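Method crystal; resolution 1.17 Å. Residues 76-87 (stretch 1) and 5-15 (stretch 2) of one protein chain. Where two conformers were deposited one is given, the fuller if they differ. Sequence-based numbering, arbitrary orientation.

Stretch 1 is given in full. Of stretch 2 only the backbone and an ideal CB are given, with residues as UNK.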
# COMPACT_ATOMS: atom_id res chain seq x y z
N TRP A 76 -1.78 -19.12 -8.61
CA TRP A 76 -0.57 -18.51 -9.11
C TRP A 76 -0.25 -19.15 -10.45
O TRP A 76 -0.18 -20.38 -10.49
CB TRP A 76 0.60 -18.76 -8.10
CG TRP A 76 1.94 -18.40 -8.67
CD1 TRP A 76 2.94 -19.25 -9.04
CD2 TRP A 76 2.45 -17.07 -8.87
NE1 TRP A 76 4.02 -18.54 -9.49
CE2 TRP A 76 3.73 -17.21 -9.42
CE3 TRP A 76 1.96 -15.77 -8.63
CZ2 TRP A 76 4.54 -16.10 -9.68
CZ3 TRP A 76 2.75 -14.71 -8.92
CH2 TRP A 76 4.00 -14.88 -9.44
N ARG A 77 -0.18 -18.36 -11.49
CA ARG A 77 -0.12 -18.87 -12.86
C ARG A 77 1.00 -18.16 -13.59
O ARG A 77 1.13 -16.93 -13.47
CB ARG A 77 -1.46 -18.63 -13.55
CG ARG A 77 -2.59 -19.37 -12.88
CD ARG A 77 -3.90 -19.24 -13.63
NE ARG A 77 -4.96 -19.88 -12.88
CZ ARG A 77 -6.23 -19.84 -13.18
NH1 ARG A 77 -6.64 -19.23 -14.29
NH2 ARG A 77 -7.09 -20.40 -12.41
N VAL A 78 1.79 -18.92 -14.35
CA VAL A 78 2.93 -18.35 -15.02
C VAL A 78 2.99 -18.84 -16.45
O VAL A 78 2.58 -19.96 -16.78
CB VAL A 78 4.27 -18.69 -14.34
CG1 VAL A 78 4.25 -18.16 -12.95
CG2 VAL A 78 4.58 -20.18 -14.31
N GLY A 79 3.46 -18.00 -17.36
CA GLY A 79 3.79 -18.42 -18.71
C GLY A 79 4.83 -17.51 -19.30
O GLY A 79 5.38 -16.68 -18.62
N ALA A 80 5.04 -17.62 -20.61
CA ALA A 80 6.02 -16.83 -21.30
C ALA A 80 5.85 -15.31 -21.25
O ALA A 80 6.85 -14.53 -21.28
CB ALA A 80 6.08 -17.31 -22.74
N ALA A 81 4.63 -14.88 -21.12
CA ALA A 81 4.31 -13.49 -21.14
C ALA A 81 4.13 -12.87 -19.73
O ALA A 81 3.77 -11.70 -19.62
CB ALA A 81 3.07 -13.29 -22.01
N GLY A 82 4.33 -13.64 -18.66
CA GLY A 82 4.36 -13.13 -17.32
C GLY A 82 3.59 -14.01 -16.35
O GLY A 82 3.60 -15.24 -16.49
N ALA A 83 2.95 -13.40 -15.40
CA ALA A 83 2.36 -14.15 -14.27
C ALA A 83 1.07 -13.48 -13.83
O ALA A 83 0.85 -12.26 -14.03
CB ALA A 83 3.32 -14.28 -13.08
N GLY A 84 0.22 -14.31 -13.23
CA GLY A 84 -1.04 -13.86 -12.62
C GLY A 84 -1.18 -14.39 -11.25
O GLY A 84 -0.94 -15.56 -10.97
N LEU A 85 -1.59 -13.49 -10.35
CA LEU A 85 -1.83 -13.78 -8.95
C LEU A 85 -3.32 -13.60 -8.68
O LEU A 85 -3.82 -12.47 -8.77
CB LEU A 85 -1.01 -12.84 -8.07
CG LEU A 85 -1.26 -12.86 -6.61
CD1 LEU A 85 -1.10 -14.23 -6.02
CD2 LEU A 85 -0.40 -11.83 -5.87
N LEU A 86 -4.01 -14.70 -8.39
CA LEU A 86 -5.46 -14.66 -8.16
C LEU A 86 -5.70 -14.69 -6.66
O LEU A 86 -5.15 -15.54 -5.96
CB LEU A 86 -6.15 -15.85 -8.84
CG LEU A 86 -6.25 -15.85 -10.34
CD1 LEU A 86 -4.93 -15.93 -11.05
CD2 LEU A 86 -7.14 -16.97 -10.81
N THR A 87 -6.52 -13.73 -6.14
CA THR A 87 -6.80 -13.63 -4.75
C THR A 87 -8.31 -13.45 -4.49
O THR A 87 -9.06 -13.02 -5.36
CB THR A 87 -6.03 -12.43 -4.12
OG1 THR A 87 -6.33 -11.23 -4.88
CG2 THR A 87 -4.50 -12.67 -4.08
N UNK A 5 -4.37 -9.51 -23.82
CA UNK A 5 -4.65 -10.84 -24.31
C UNK A 5 -3.82 -11.91 -23.60
O UNK A 5 -4.40 -12.93 -23.23
CB UNK A 5 -4.40 -10.90 -25.82
N UNK A 6 -2.52 -11.68 -23.41
CA UNK A 6 -1.71 -12.65 -22.70
C UNK A 6 -2.24 -12.84 -21.26
O UNK A 6 -2.28 -13.98 -20.76
CB UNK A 6 -0.25 -12.20 -22.69
N UNK A 7 -2.65 -11.76 -20.60
CA UNK A 7 -3.09 -11.86 -19.22
C UNK A 7 -4.41 -12.60 -19.13
O UNK A 7 -4.58 -13.50 -18.30
CB UNK A 7 -3.22 -10.47 -18.59
N UNK A 8 -5.32 -12.30 -20.05
CA UNK A 8 -6.59 -12.96 -20.02
C UNK A 8 -6.40 -14.48 -20.35
O UNK A 8 -7.11 -15.33 -19.82
CB UNK A 8 -7.55 -12.29 -21.00
N UNK A 9 -5.40 -14.84 -21.14
CA UNK A 9 -5.10 -16.25 -21.39
C UNK A 9 -4.77 -16.98 -20.09
O UNK A 9 -5.25 -18.07 -19.84
CB UNK A 9 -3.94 -16.38 -22.38
N UNK A 10 -3.93 -16.37 -19.29
CA UNK A 10 -3.60 -16.94 -18.00
C UNK A 10 -4.85 -17.10 -17.17
O UNK A 10 -5.02 -18.12 -16.49
CB UNK A 10 -2.58 -16.07 -17.27
N UNK A 11 -5.70 -16.05 -17.11
CA UNK A 11 -6.84 -16.07 -16.23
C UNK A 11 -7.93 -17.05 -16.68
O UNK A 11 -8.63 -17.63 -15.87
CB UNK A 11 -7.42 -14.66 -16.12
N UNK A 12 -8.05 -17.22 -18.01
CA UNK A 12 -9.00 -18.10 -18.58
C UNK A 12 -8.56 -19.53 -18.60
O UNK A 12 -9.37 -20.40 -19.00
CB UNK A 12 -9.33 -17.64 -20.00
N UNK A 13 -7.36 -19.84 -18.17
CA UNK A 13 -6.79 -21.15 -18.39
C UNK A 13 -7.60 -22.27 -17.76
O UNK A 13 -7.62 -23.38 -18.28
CB UNK A 13 -5.36 -21.18 -17.85
N UNK A 14 -8.25 -22.04 -16.62
CA UNK A 14 -9.04 -23.07 -15.99
C UNK A 14 -10.42 -23.28 -16.59
O UNK A 14 -11.11 -24.20 -16.22
CB UNK A 14 -9.19 -22.74 -14.50
N UNK A 15 -10.82 -22.46 -17.54
CA UNK A 15 -12.12 -22.61 -18.18
C UNK A 15 -13.29 -22.26 -17.30
O UNK A 15 -14.43 -22.60 -17.65
CB UNK A 15 -12.29 -24.05 -18.67

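Stretch 1 is a β-hairpin, its strands 76-79 and 82-87 joined by a type I turn from G79 to G82, and a helix packs across it with an axis 8.4 Å from that of the second strand.

Position 5 has nothing of stretch 1 within reach of its CB, so almost any helix-compatible residue would serve. It is T5.

At position 6 CA-to-CB points toward the hairpin turn, and the ideal CB lies only 3.6 Å from A81 CB. A small apolar residue suits so close an approach. The residue is A6, and its CB meets A81 CB at 3.5 Å.

Position 7 points sideways, with no atom of stretch 1 near its CB; only a long side chain could turn back to the hairpin turn, and leucine, methionine or an aromatic would do. F7 does so: chi1 in m brings CE1 to 4.0 Å from A81 O, which lies at the ring edge.

Positions 8 and 9 are out of reach and leave the choice wide. They hold L8 and T9, the latter returning its OG1 to T5 O at 2.9 Å.

Position 10 points straight at the hairpin, its ideal CB 4.6 Å from R77 CB and 5.2 Å from G84 N. The surface ahead is largely backbone, with glycines at 79, 82 and 84, and so invites a medium or large aliphatic chain. L10 fills it: CD1 lies 3.8 Å from A83 C and 3.9 Å from G84 N, while CD2 lies 4.0 Å from G79 N.

Position 11 points away, yet the side chain of L86 offers an apolar surface, and G84, without a CB, leaves space beside it for a side chain long enough to bend back, such as leucine or methionine. In L11, CD2 reaches L86 CD1 at 3.8 Å.

Position 12 points away, so a polar or charged residue is acceptable; it is R12.

The carbonyls of 10 and 11 receive the extended R77: NH1 donates to L10 O at 2.9 Å, nearly straight, and weakly to L11 O at 3.0 Å.

At position 13 the ideal CB is 4.3 Å from R77 NH1. A small residue fits easily here, though the visible geometry does not demand one; it is A13.

Position 14 faces the same charge, its ideal CB 3.8 Å from R77 NH2. An acid is the natural choice, though asparagine could also accept a hydrogen bond. D14 forms a salt bridge, its OD1 accepting from R77 NH2 and NH1, both at 3.0 Å.

Position 15 closes a type I turn with phi of 71°, which favours glycine; it is G15.

Stretch 2 5-15: TAFLTLLRADG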
# COMPACT_ATOMS: atom_id res chain seq x y z
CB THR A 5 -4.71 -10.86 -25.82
OG1 THR A 5 -5.76 -9.95 -26.30
CG2 THR A 5 -5.02 -12.29 -26.34
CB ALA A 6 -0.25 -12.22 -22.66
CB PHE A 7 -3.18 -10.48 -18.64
CG PHE A 7 -1.86 -9.76 -18.46
CD1 PHE A 7 -0.64 -10.42 -18.49
CD2 PHE A 7 -1.87 -8.40 -18.26
CE1 PHE A 7 0.53 -9.71 -18.27
CE2 PHE A 7 -0.72 -7.68 -18.00
CZ PHE A 7 0.48 -8.37 -18.06
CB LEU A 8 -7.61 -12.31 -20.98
CG LEU A 8 -8.18 -10.97 -20.41
CD1 LEU A 8 -8.85 -10.15 -21.52
CD2 LEU A 8 -9.15 -11.23 -19.28
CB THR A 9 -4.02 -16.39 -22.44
OG1 THR A 9 -4.49 -15.78 -23.66
CG2 THR A 9 -3.74 -17.76 -22.75
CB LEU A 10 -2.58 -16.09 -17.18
CG LEU A 10 -1.18 -16.00 -17.75
CD1 LEU A 10 -0.36 -14.99 -17.02
CD2 LEU A 10 -0.53 -17.37 -17.64
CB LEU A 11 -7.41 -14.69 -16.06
CG LEU A 11 -6.46 -13.63 -15.49
CD1 LEU A 11 -7.17 -12.32 -15.33
CD2 LEU A 11 -5.75 -14.10 -14.22
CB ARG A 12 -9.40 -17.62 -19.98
CG ARG A 12 -10.16 -16.31 -19.97
CD ARG A 12 -10.36 -15.71 -21.35
NE ARG A 12 -11.16 -14.46 -21.25
CZ ARG A 12 -11.20 -13.50 -22.15
NH1 ARG A 12 -10.41 -13.53 -23.23
NH2 ARG A 12 -12.03 -12.47 -21.99
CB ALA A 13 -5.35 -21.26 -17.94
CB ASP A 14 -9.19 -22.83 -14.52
CG ASP A 14 -9.93 -21.56 -14.23
OD1 ASP A 14 -9.33 -20.50 -14.37
OD2 ASP A 14 -11.25 -21.46 -14.29
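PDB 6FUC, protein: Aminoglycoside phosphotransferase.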